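Local coordinates for protein inactive poly [ADP-ribose] polymerase RCD1 (Arabidopsis thaliana, PDB 5NGO) that carries an apparently inactive poly(ADP-ribose) polymerase domain in Arabidopsis and is bound by the downy mildew effector HaRxL106, which suppresses plant immunity, at residues A[41-46]-A[173-178]; A[98-103]-A[163-168]; A[120-125]-A[177-182]. One frame throughout, in Å; residues are numbered along the deposited sequence.

Contact 1 (A[41-46]-A[173-178])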
loop_
_atom_site.group_PDB
_atom_site.type_symbol
_atom_site.label_atom_id
_atom_site.label_comp_id
_atom_site.label_asym_id
_atom_site.label_seq_id
_atom_site.Cartn_x
_atom_site.Cartn_y
_atom_site.Cartn_z
ATOM N N ALA A 41 11.743 4.452 13.803
ATOM C CA ALA A 41 12.802 3.512 13.447
ATOM C C ALA A 41 12.489 2.794 12.132
ATOM O O ALA A 41 13.384 2.587 11.307
ATOM C CB ALA A 41 13.045 2.507 14.563
ATOM N N ARG A 42 11.219 2.447 11.934
ATOM C CA ARG A 42 10.771 1.819 10.690
ATOM C C ARG A 42 10.851 2.756 9.485
ATOM O O ARG A 42 11.123 2.306 8.381
ATOM C CB ARG A 42 9.359 1.250 10.850
ATOM C CG ARG A 42 8.887 0.469 9.630
ATOM C CD ARG A 42 7.777 -0.498 9.933
ATOM N NE ARG A 42 8.242 -1.643 10.728
ATOM C CZ ARG A 42 8.930 -2.692 10.267
ATOM N NH1 ARG A 42 9.283 -2.778 8.982
ATOM N NH2 ARG A 42 9.291 -3.655 11.118
ATOM N N LEU A 43 10.629 4.048 9.695
ATOM C CA LEU A 43 10.781 5.053 8.642
ATOM C C LEU A 43 12.239 5.231 8.286
ATOM O O LEU A 43 12.570 5.346 7.102
ATOM C CB LEU A 43 10.200 6.408 9.069
ATOM C CG LEU A 43 10.277 7.532 8.037
ATOM C CD1 LEU A 43 9.659 7.107 6.696
ATOM C CD2 LEU A 43 9.602 8.792 8.596
ATOM N N ALA A 44 13.114 5.263 9.289
ATOM C CA ALA A 44 14.552 5.324 9.045
ATOM C C ALA A 44 15.036 4.120 8.225
ATOM O O ALA A 44 15.843 4.296 7.313
ATOM C CB ALA A 44 15.311 5.441 10.356
ATOM N N LEU A 45 14.532 2.926 8.535
ATOM C CA LEU A 45 14.865 1.717 7.761
ATOM C C LEU A 45 14.438 1.849 6.304
ATOM O O LEU A 45 15.227 1.619 5.400
ATOM C CB LEU A 45 14.196 0.480 8.392
ATOM C CG LEU A 45 14.562 -0.908 7.869
ATOM C CD1 LEU A 45 14.357 -1.925 8.987
ATOM C CD2 LEU A 45 13.790 -1.353 6.646
ATOM N N PHE A 46 13.188 2.228 6.099
ATOM C CA PHE A 46 12.625 2.490 4.766
ATOM C C PHE A 46 13.458 3.521 4.001
ATOM O O PHE A 46 13.777 3.293 2.840
ATOM C CB PHE A 46 11.153 2.960 4.912
ATOM C CG PHE A 46 10.472 3.308 3.617
ATOM C CD1 PHE A 46 9.834 2.335 2.869
ATOM C CD2 PHE A 46 10.440 4.623 3.157
ATOM C CE1 PHE A 46 9.189 2.650 1.671
ATOM C CE2 PHE A 46 9.792 4.946 1.967
ATOM C CZ PHE A 46 9.170 3.951 1.230
ATOM N N HIS A 173 10.420 -2.285 1.581
ATOM C CA HIS A 173 9.932 -1.462 0.467
ATOM C C HIS A 173 8.530 -0.857 0.722
ATOM O O HIS A 173 7.987 -0.212 -0.179
ATOM C CB HIS A 173 9.924 -2.324 -0.804
ATOM C CG HIS A 173 11.289 -2.600 -1.363
ATOM N ND1 HIS A 173 11.840 -1.741 -2.267
ATOM C CD2 HIS A 173 12.162 -3.635 -1.250
ATOM C CE1 HIS A 173 13.025 -2.192 -2.652
ATOM N NE2 HIS A 173 13.231 -3.349 -2.057
ATOM N N ILE A 174 7.954 -1.049 1.918
ATOM C CA ILE A 174 6.641 -0.479 2.254
ATOM C C ILE A 174 6.689 0.203 3.618
ATOM O O ILE A 174 7.061 -0.423 4.596
ATOM C CB ILE A 174 5.526 -1.558 2.286
ATOM C CG1 ILE A 174 5.452 -2.284 0.949
ATOM C CG2 ILE A 174 4.162 -0.912 2.621
ATOM C CD1 ILE A 174 4.542 -3.489 0.942
ATOM N N PHE A 175 6.327 1.476 3.676
ATOM C CA PHE A 175 6.146 2.148 4.952
ATOM C C PHE A 175 4.670 2.566 5.110
ATOM O O PHE A 175 4.227 3.489 4.435
ATOM C CB PHE A 175 7.054 3.368 5.087
ATOM C CG PHE A 175 6.826 4.139 6.345
ATOM C CD1 PHE A 175 7.095 3.583 7.581
ATOM C CD2 PHE A 175 6.297 5.419 6.297
ATOM C CE1 PHE A 175 6.872 4.293 8.753
ATOM C CE2 PHE A 175 6.065 6.146 7.470
ATOM C CZ PHE A 175 6.344 5.582 8.689
ATOM N N PRO A 176 3.914 1.889 5.999
ATOM C CA PRO A 176 2.560 2.322 6.342
ATOM C C PRO A 176 2.566 3.607 7.097
ATOM O O PRO A 176 3.182 3.670 8.121
ATOM C CB PRO A 176 2.014 1.179 7.218
ATOM C CG PRO A 176 3.066 0.152 7.283
ATOM C CD PRO A 176 4.342 0.737 6.806
ATOM N N GLU A 177 1.910 4.630 6.588
ATOM C CA GLU A 177 2.040 5.957 7.163
ATOM C C GLU A 177 0.768 6.531 7.730
ATOM O O GLU A 177 0.791 7.146 8.784
ATOM C CB GLU A 177 2.612 6.920 6.114
ATOM C CG GLU A 177 3.112 8.220 6.726
ATOM C CD GLU A 177 3.862 9.086 5.818
ATOM O OE1 GLU A 177 3.811 8.872 4.592
ATOM O OE2 GLU A 177 4.508 10.030 6.319
ATOM N N PHE A 178 -0.344 6.365 7.022
ATOM C CA PHE A 178 -1.618 6.986 7.382
ATOM C C PHE A 178 -2.737 5.946 7.412
ATOM O O PHE A 178 -2.718 5.022 6.619
ATOM C CB PHE A 178 -2.001 8.052 6.398
ATOM C CG PHE A 178 -1.070 9.239 6.335
ATOM C CD1 PHE A 178 0.004 9.240 5.483
ATOM C CD2 PHE A 178 -1.385 10.404 7.008
ATOM C CE1 PHE A 178 0.848 10.373 5.401
ATOM C CE2 PHE A 178 -0.587 11.520 6.936
ATOM C CZ PHE A 178 0.536 11.538 6.116
#
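Two CH-pi contacts carry this helix-on-sheet packing, and F175 takes part in both, once through its ring and once through CB. L43 lays its CD1 methyl over one face of the F175 ring, 3.9 Å from the ring centroid and only 17° off the normal, displaced somewhat toward the rim. With CG anti to the backbone N (chi1 -179°), the L43 side chain crosses the phenyl group obliquely, and its CB also comes near the F175 CE1 and CZ end. The second contact reverses the roles: F175 CB sits over a face of the F46 ring, 3.9 Å from that centroid, and the two phenylalanine side chains cross at about a right angle. Both leave the backbone toward the other element and have CG anti to the backbone N, so each ring lies between helix and strand.

The elements joined are helix 37-57 and strand 174-182 of the PARP catalytic fold. Their local axes approach to 8.6 Å at 144°, a spacing filled by side chains; no hydrogen bond crosses it. F46 extends the packing past this strand, touching R127 and I129 of the adjacent strand 121-129.

Edge contacts complete the interface. R42 CG lies near the plane of the F175 ring, 4.1 Å from CD1. Beyond it the arginine chain bends at chi3, and NE is hydrogen-bonded to the carbonyl of M78, so its polar end is held by another part of the fold. At the rim of F46, CE1 is 3.6 Å from H173 O, near the ring plane, and 3.7 Å from F175 N. The aromatic edge therefore lies against the backbone of 173-175, while I174 starts off on the side away from the helix.

Contact 2 (A[98-103]-A[163-168])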
loop_
_atom_site.group_PDB
_atom_site.type_symbol
_atom_site.label_atom_id
_atom_site.label_comp_id
_atom_site.label_asym_id
_atom_site.label_seq_id
_atom_site.Cartn_x
_atom_site.Cartn_y
_atom_site.Cartn_z
ATOM N N ILE A 98 2.343 -8.632 -1.478
ATOM C CA ILE A 98 1.376 -7.669 -0.938
ATOM C C ILE A 98 0.810 -6.897 -2.122
ATOM O O ILE A 98 1.565 -6.363 -2.936
ATOM C CB ILE A 98 1.988 -6.735 0.147
ATOM C CG1 ILE A 98 2.355 -7.520 1.411
ATOM C CG2 ILE A 98 1.048 -5.591 0.549
ATOM C CD1 ILE A 98 3.598 -8.345 1.265
ATOM N N HIS A 99 -0.523 -6.856 -2.225
ATOM C CA HIS A 99 -1.228 -6.146 -3.300
ATOM C C HIS A 99 -1.679 -4.797 -2.768
ATOM O O HIS A 99 -2.383 -4.723 -1.736
ATOM C CB HIS A 99 -2.443 -6.948 -3.753
ATOM C CG HIS A 99 -2.086 -8.191 -4.508
ATOM N ND1 HIS A 99 -1.198 -9.125 -4.026
ATOM C CD2 HIS A 99 -2.513 -8.664 -5.704
ATOM C CE1 HIS A 99 -1.083 -10.117 -4.884
ATOM N NE2 HIS A 99 -1.864 -9.858 -5.919
ATOM N N LEU A 100 -1.268 -3.726 -3.444
ATOM C CA LEU A 100 -1.691 -2.383 -3.090
ATOM C C LEU A 100 -2.324 -1.718 -4.284
ATOM O O LEU A 100 -2.027 -2.057 -5.423
ATOM C CB LEU A 100 -0.516 -1.527 -2.612
ATOM C CG LEU A 100 0.267 -2.041 -1.424
ATOM C CD1 LEU A 100 1.531 -2.767 -1.913
ATOM C CD2 LEU A 100 0.636 -0.917 -0.486
ATOM N N THR A 101 -3.171 -0.734 -3.987
ATOM C CA THR A 101 -3.887 -0.016 -5.001
ATOM C C THR A 101 -3.184 1.326 -5.243
ATOM O O THR A 101 -2.677 1.957 -4.306
ATOM C CB THR A 101 -5.332 0.203 -4.570
ATOM O OG1 THR A 101 -6.017 -1.049 -4.431
ATOM C CG2 THR A 101 -6.044 1.127 -5.529
ATOM N N ALA A 102 -3.106 1.751 -6.516
ATOM C CA ALA A 102 -2.425 2.990 -6.845
ATOM C C ALA A 102 -3.142 4.190 -6.189
ATOM O O ALA A 102 -4.352 4.114 -5.876
ATOM C CB ALA A 102 -2.369 3.179 -8.327
ATOM N N ALA A 103 -2.372 5.281 -5.991
ATOM C CA ALA A 103 -2.827 6.459 -5.268
ATOM C C ALA A 103 -4.191 7.046 -5.701
ATOM O O ALA A 103 -4.968 7.511 -4.861
ATOM C CB ALA A 103 -1.768 7.551 -5.339
ATOM N N TYR A 163 -0.267 -2.457 -7.562
ATOM C CA TYR A 163 1.135 -2.775 -7.363
ATOM C C TYR A 163 1.230 -4.087 -6.610
ATOM O O TYR A 163 0.378 -4.382 -5.762
ATOM C CB TYR A 163 1.810 -1.707 -6.531
ATOM C CG TYR A 163 1.751 -0.299 -7.083
ATOM C CD1 TYR A 163 2.241 0.005 -8.332
ATOM C CD2 TYR A 163 1.238 0.739 -6.314
ATOM C CE1 TYR A 163 2.134 1.297 -8.855
ATOM C CE2 TYR A 163 1.175 2.022 -6.784
ATOM C CZ TYR A 163 1.642 2.306 -8.064
ATOM O OH TYR A 163 1.608 3.598 -8.507
ATOM N N ILE A 164 2.239 -4.885 -6.956
ATOM C CA ILE A 164 2.546 -6.120 -6.237
ATOM C C ILE A 164 3.939 -5.919 -5.682
ATOM O O ILE A 164 4.877 -5.695 -6.443
ATOM C CB ILE A 164 2.570 -7.351 -7.171
ATOM C CG1 ILE A 164 1.255 -7.509 -7.935
ATOM C CG2 ILE A 164 2.869 -8.619 -6.381
ATOM C CD1 ILE A 164 0.109 -8.022 -7.098
ATOM N N VAL A 165 4.069 -5.964 -4.359
ATOM C CA VAL A 165 5.374 -5.955 -3.707
ATOM C C VAL A 165 5.655 -7.390 -3.280
ATOM O O VAL A 165 4.848 -7.999 -2.556
ATOM C CB VAL A 165 5.395 -5.006 -2.503
ATOM C CG1 VAL A 165 6.687 -5.142 -1.726
ATOM C CG2 VAL A 165 5.180 -3.580 -2.967
ATOM N N TRP A 166 6.792 -7.931 -3.732
ATOM C CA TRP A 166 7.132 -9.356 -3.464
ATOM C C TRP A 166 7.410 -9.572 -1.979
ATOM O O TRP A 166 7.838 -8.654 -1.286
ATOM C CB TRP A 166 8.334 -9.813 -4.292
ATOM C CG TRP A 166 8.178 -9.488 -5.737
ATOM C CD1 TRP A 166 8.918 -8.593 -6.471
ATOM C CD2 TRP A 166 7.163 -9.987 -6.612
ATOM N NE1 TRP A 166 8.444 -8.539 -7.753
ATOM C CE2 TRP A 166 7.363 -9.377 -7.865
ATOM C CE3 TRP A 166 6.110 -10.897 -6.456
ATOM C CZ2 TRP A 166 6.556 -9.663 -8.968
ATOM C CZ3 TRP A 166 5.305 -11.181 -7.543
ATOM C CH2 TRP A 166 5.532 -10.567 -8.791
ATOM N N ASN A 167 7.163 -10.787 -1.497
ATOM C CA ASN A 167 7.300 -11.100 -0.068
ATOM C C ASN A 167 8.648 -10.694 0.512
ATOM O O ASN A 167 8.686 -10.083 1.575
ATOM C CB ASN A 167 7.006 -12.574 0.192
ATOM C CG ASN A 167 5.509 -12.876 0.160
ATOM O OD1 ASN A 167 4.697 -12.038 -0.231
ATOM N ND2 ASN A 167 5.131 -14.081 0.564
ATOM N N ILE A 168 9.720 -10.967 -0.210
ATOM C CA ILE A 168 11.072 -10.584 0.189
ATOM C C ILE A 168 11.230 -9.072 0.471
ATOM O O ILE A 168 12.032 -8.664 1.305
ATOM C CB ILE A 168 12.163 -11.062 -0.829
ATOM C CG1 ILE A 168 11.970 -10.507 -2.258
ATOM C CG2 ILE A 168 12.327 -12.573 -0.822
ATOM C CD1 ILE A 168 13.254 -10.422 -3.039
HETATM O O HOH W 1 0.578 5.474 -6.866
#
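Strands 98-102 and 162-165 are antiparallel neighbours in the central sheet of the PARP domain. By sequence similarity, H99 probably occupies the place of the tyrosine in the H-Y-E triad of active PARPs, consistent with this domain being inactive. Four backbone hydrogen bonds set the register. I98 pairs with V165 through I98 N to V165 O (2.8 Å) and V165 N to I98 O (2.9 Å). The L100-Y163 pair repeats the pattern, with L100 N to Y163 O at 2.9 Å and Y163 N to L100 O at 2.8 Å. All four N-H groups point nearly straight at their acceptors (162-170°) and lie in the carbonyl planes.

Between these pairs, H99 and I164 form a non-hydrogen-bonded pair. Their side chains run side by side on one face, with I164 CD1 over the face of the imidazole. H99 NE2 is itself hydrogen-bonded to S92 OG, which helps fix the ring's rotation. The other face carries I98, L100, Y163 and V165; there L100 CD1 meets V165 CG2 at 3.9 Å, crossing obliquely. The Y163 ring extends along to A102, its CE2 lying 3.7 Å from A102 CA. At its tip a water lies in the ring plane, 2.7 Å from Y163 OH, and accepts from A103 N, tying the phenol to the backbone at A103 of the partner segment.

Strand 62-68 flanks 98-102 on its other edge, giving I98, L100 and Y163 apolar neighbours in A65 and L67. Strand 153-154 flanks 162-165, while V128 of strand 121-129 packs on both L100 and V165.

Contact 3 (A[120-125]-A[177-182])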
loop_
_atom_site.group_PDB
_atom_site.type_symbol
_atom_site.label_atom_id
_atom_site.label_comp_id
_atom_site.label_asym_id
_atom_site.label_seq_id
_atom_site.Cartn_x
_atom_site.Cartn_y
_atom_site.Cartn_z
ATOM N N VAL A 120 -17.354 0.630 10.480
ATOM C CA VAL A 120 -16.226 1.453 10.054
ATOM C C VAL A 120 -15.212 0.561 9.337
ATOM O O VAL A 120 -14.975 -0.577 9.733
ATOM C CB VAL A 120 -15.589 2.206 11.263
ATOM C CG1 VAL A 120 -14.354 2.987 10.881
ATOM C CG2 VAL A 120 -16.591 3.103 11.950
ATOM N N ARG A 121 -14.618 1.121 8.293
ATOM C CA ARG A 121 -13.608 0.466 7.471
ATOM C C ARG A 121 -12.295 1.230 7.556
ATOM O O ARG A 121 -12.286 2.408 7.920
ATOM C CB ARG A 121 -14.079 0.429 6.021
ATOM C CG ARG A 121 -15.319 -0.404 5.792
ATOM C CD ARG A 121 -15.830 -0.173 4.379
ATOM N NE ARG A 121 -17.107 -0.844 4.140
ATOM C CZ ARG A 121 -17.272 -2.025 3.545
ATOM N NH1 ARG A 121 -16.237 -2.744 3.087
ATOM N NH2 ARG A 121 -18.504 -2.495 3.403
ATOM N N TYR A 122 -11.204 0.552 7.223
ATOM C CA TYR A 122 -9.855 1.071 7.432
ATOM C C TYR A 122 -8.978 0.788 6.236
ATOM O O TYR A 122 -8.822 -0.361 5.830
ATOM C CB TYR A 122 -9.207 0.433 8.657
ATOM C CG TYR A 122 -9.981 0.591 9.936
ATOM C CD1 TYR A 122 -10.991 -0.285 10.274
ATOM C CD2 TYR A 122 -9.700 1.645 10.815
ATOM C CE1 TYR A 122 -11.708 -0.138 11.456
ATOM C CE2 TYR A 122 -10.390 1.805 12.017
ATOM C CZ TYR A 122 -11.411 0.909 12.330
ATOM O OH TYR A 122 -12.123 1.024 13.502
ATOM N N MET A 123 -8.383 1.840 5.690
ATOM C CA MET A 123 -7.458 1.749 4.566
ATOM C C MET A 123 -6.162 2.481 4.956
ATOM O O MET A 123 -6.223 3.610 5.473
ATOM C CB MET A 123 -8.097 2.443 3.367
ATOM C CG MET A 123 -7.284 2.350 2.072
ATOM S SD MET A 123 -7.767 1.045 0.980
ATOM C CE MET A 123 -8.911 1.949 -0.042
ATOM N N VAL A 124 -5.018 1.849 4.687
ATOM C CA VAL A 124 -3.728 2.432 5.056
ATOM C C VAL A 124 -3.076 3.050 3.815
ATOM O O VAL A 124 -3.011 2.400 2.770
ATOM C CB VAL A 124 -2.794 1.362 5.667
ATOM C CG1 VAL A 124 -1.429 1.927 5.992
ATOM C CG2 VAL A 124 -3.402 0.783 6.924
ATOM N N LEU A 125 -2.619 4.294 3.919
ATOM C CA LEU A 125 -1.804 4.907 2.871
ATOM C C LEU A 125 -0.331 4.594 3.168
ATOM O O LEU A 125 0.169 4.919 4.245
ATOM C CB LEU A 125 -1.990 6.418 2.765
ATOM C CG LEU A 125 -1.282 7.093 1.585
ATOM C CD1 LEU A 125 -1.896 6.631 0.297
ATOM C CD2 LEU A 125 -1.402 8.597 1.620
ATOM N N GLU A 177 1.910 4.630 6.588
ATOM C CA GLU A 177 2.040 5.957 7.163
ATOM C C GLU A 177 0.768 6.531 7.730
ATOM O O GLU A 177 0.791 7.146 8.784
ATOM C CB GLU A 177 2.612 6.920 6.114
ATOM C CG GLU A 177 3.112 8.220 6.726
ATOM C CD GLU A 177 3.862 9.086 5.818
ATOM O OE1 GLU A 177 3.811 8.872 4.592
ATOM O OE2 GLU A 177 4.508 10.030 6.319
ATOM N N PHE A 178 -0.344 6.365 7.022
ATOM C CA PHE A 178 -1.618 6.986 7.382
ATOM C C PHE A 178 -2.737 5.946 7.412
ATOM O O PHE A 178 -2.718 5.022 6.619
ATOM C CB PHE A 178 -2.001 8.052 6.398
ATOM C CG PHE A 178 -1.070 9.239 6.335
ATOM C CD1 PHE A 178 0.004 9.240 5.483
ATOM C CD2 PHE A 178 -1.385 10.404 7.008
ATOM C CE1 PHE A 178 0.848 10.373 5.401
ATOM C CE2 PHE A 178 -0.587 11.520 6.936
ATOM C CZ PHE A 178 0.536 11.538 6.116
ATOM N N VAL A 179 -3.668 6.099 8.349
ATOM C CA VAL A 179 -4.879 5.299 8.402
ATOM C C VAL A 179 -6.082 6.192 8.123
ATOM O O VAL A 179 -6.261 7.224 8.785
ATOM C CB VAL A 179 -5.089 4.631 9.776
ATOM C CG1 VAL A 179 -6.351 3.791 9.772
ATOM C CG2 VAL A 179 -3.888 3.754 10.122
ATOM N N VAL A 180 -6.909 5.786 7.158
ATOM C CA VAL A 180 -8.138 6.489 6.825
ATOM C C VAL A 180 -9.295 5.623 7.294
ATOM O O VAL A 180 -9.421 4.475 6.851
ATOM C CB VAL A 180 -8.247 6.735 5.299
ATOM C CG1 VAL A 180 -9.600 7.367 4.955
ATOM C CG2 VAL A 180 -7.122 7.640 4.826
ATOM N N ARG A 181 -10.114 6.173 8.197
ATOM C CA ARG A 181 -11.331 5.520 8.667
ATOM C C ARG A 181 -12.511 6.040 7.870
ATOM O O ARG A 181 -12.692 7.249 7.757
ATOM C CB ARG A 181 -11.566 5.817 10.146
ATOM C CG ARG A 181 -10.510 5.229 11.047
ATOM C CD ARG A 181 -10.765 5.530 12.514
ATOM N NE ARG A 181 -9.589 5.135 13.285
ATOM C CZ ARG A 181 -9.513 5.092 14.604
ATOM N NH1 ARG A 181 -10.569 5.353 15.365
ATOM N NH2 ARG A 181 -8.365 4.727 15.168
ATOM N N PHE A 182 -13.329 5.124 7.348
ATOM C CA PHE A 182 -14.443 5.497 6.483
ATOM C C PHE A 182 -15.636 4.524 6.536
ATOM O O PHE A 182 -15.571 3.475 7.182
ATOM C CB PHE A 182 -13.939 5.665 5.045
ATOM C CG PHE A 182 -13.529 4.375 4.384
ATOM C CD1 PHE A 182 -12.296 3.798 4.652
ATOM C CD2 PHE A 182 -14.369 3.745 3.476
ATOM C CE1 PHE A 182 -11.908 2.622 4.050
ATOM C CE2 PHE A 182 -13.986 2.561 2.857
ATOM C CZ PHE A 182 -12.747 1.999 3.148
#
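R121 begins with its CB over one face of the F182 ring, 3.7 Å from the centroid and 18° off the normal, in a CH-pi contact displaced toward the rim. CG, anti to the carbonyl carbon, passes near F182 O. The extended chain then carries CD outward past the rim on the same side of the ring as CB, 3.6 Å from F182 CE2. Beyond CD the side chain leads away from the partner strand, and NH1 makes weak hydrogen bonds to the carbonyls of R111 and C113. F182 makes this possible by holding CG in the crowded position between its backbone N and carbonyl carbon (chi1 69°), which turns the ring back across the partner strand, one face against R121 CB and its CE1 near M123 CB.

Strands 121-129 and 174-182 are antiparallel sheet neighbours here, with hydrogen-bonded pairs R121-F182, M123-V180 and L125-F178. The last ends in a classic beta bulge: L125 O accepts from both F178 N (3.2 Å) and E177 N (2.9 Å), so two residues face one. The E177 carboxylate forms a salt bridge with R127.

On the face shared by L125, F178 and V180, helix 9-19 covers the sheet. The opposite face carries Y122 beside R181, the arginine's CG lying 3.6 Å from Y122 CE2, with the V179 CG1 methyl at the tyrosine's edge. Y122 OH is hydrogen-bonded to D116 OD2.

Contact 2 lies nearest the middle of the domain, its centre about 6 Å from that of the chain against about 11 Å for contacts 1 and 3. Touching residues in contacts 1 and 2 are buried or partly exposed, whereas contact 3 includes the exposed R181. Contacts 1 and 3 share strand 174-182: one joins it to a helix mainly by apolar and aromatic packing, with no hydrogen bond between the two segments, the other to its sheet neighbour by a backbone ladder. Contact 2 is also a ladder, but shorter. I174, from contact 1, bridges the two regions, its CD1 packing on I98, L100 and V165; contacts 2 and 3 do not touch.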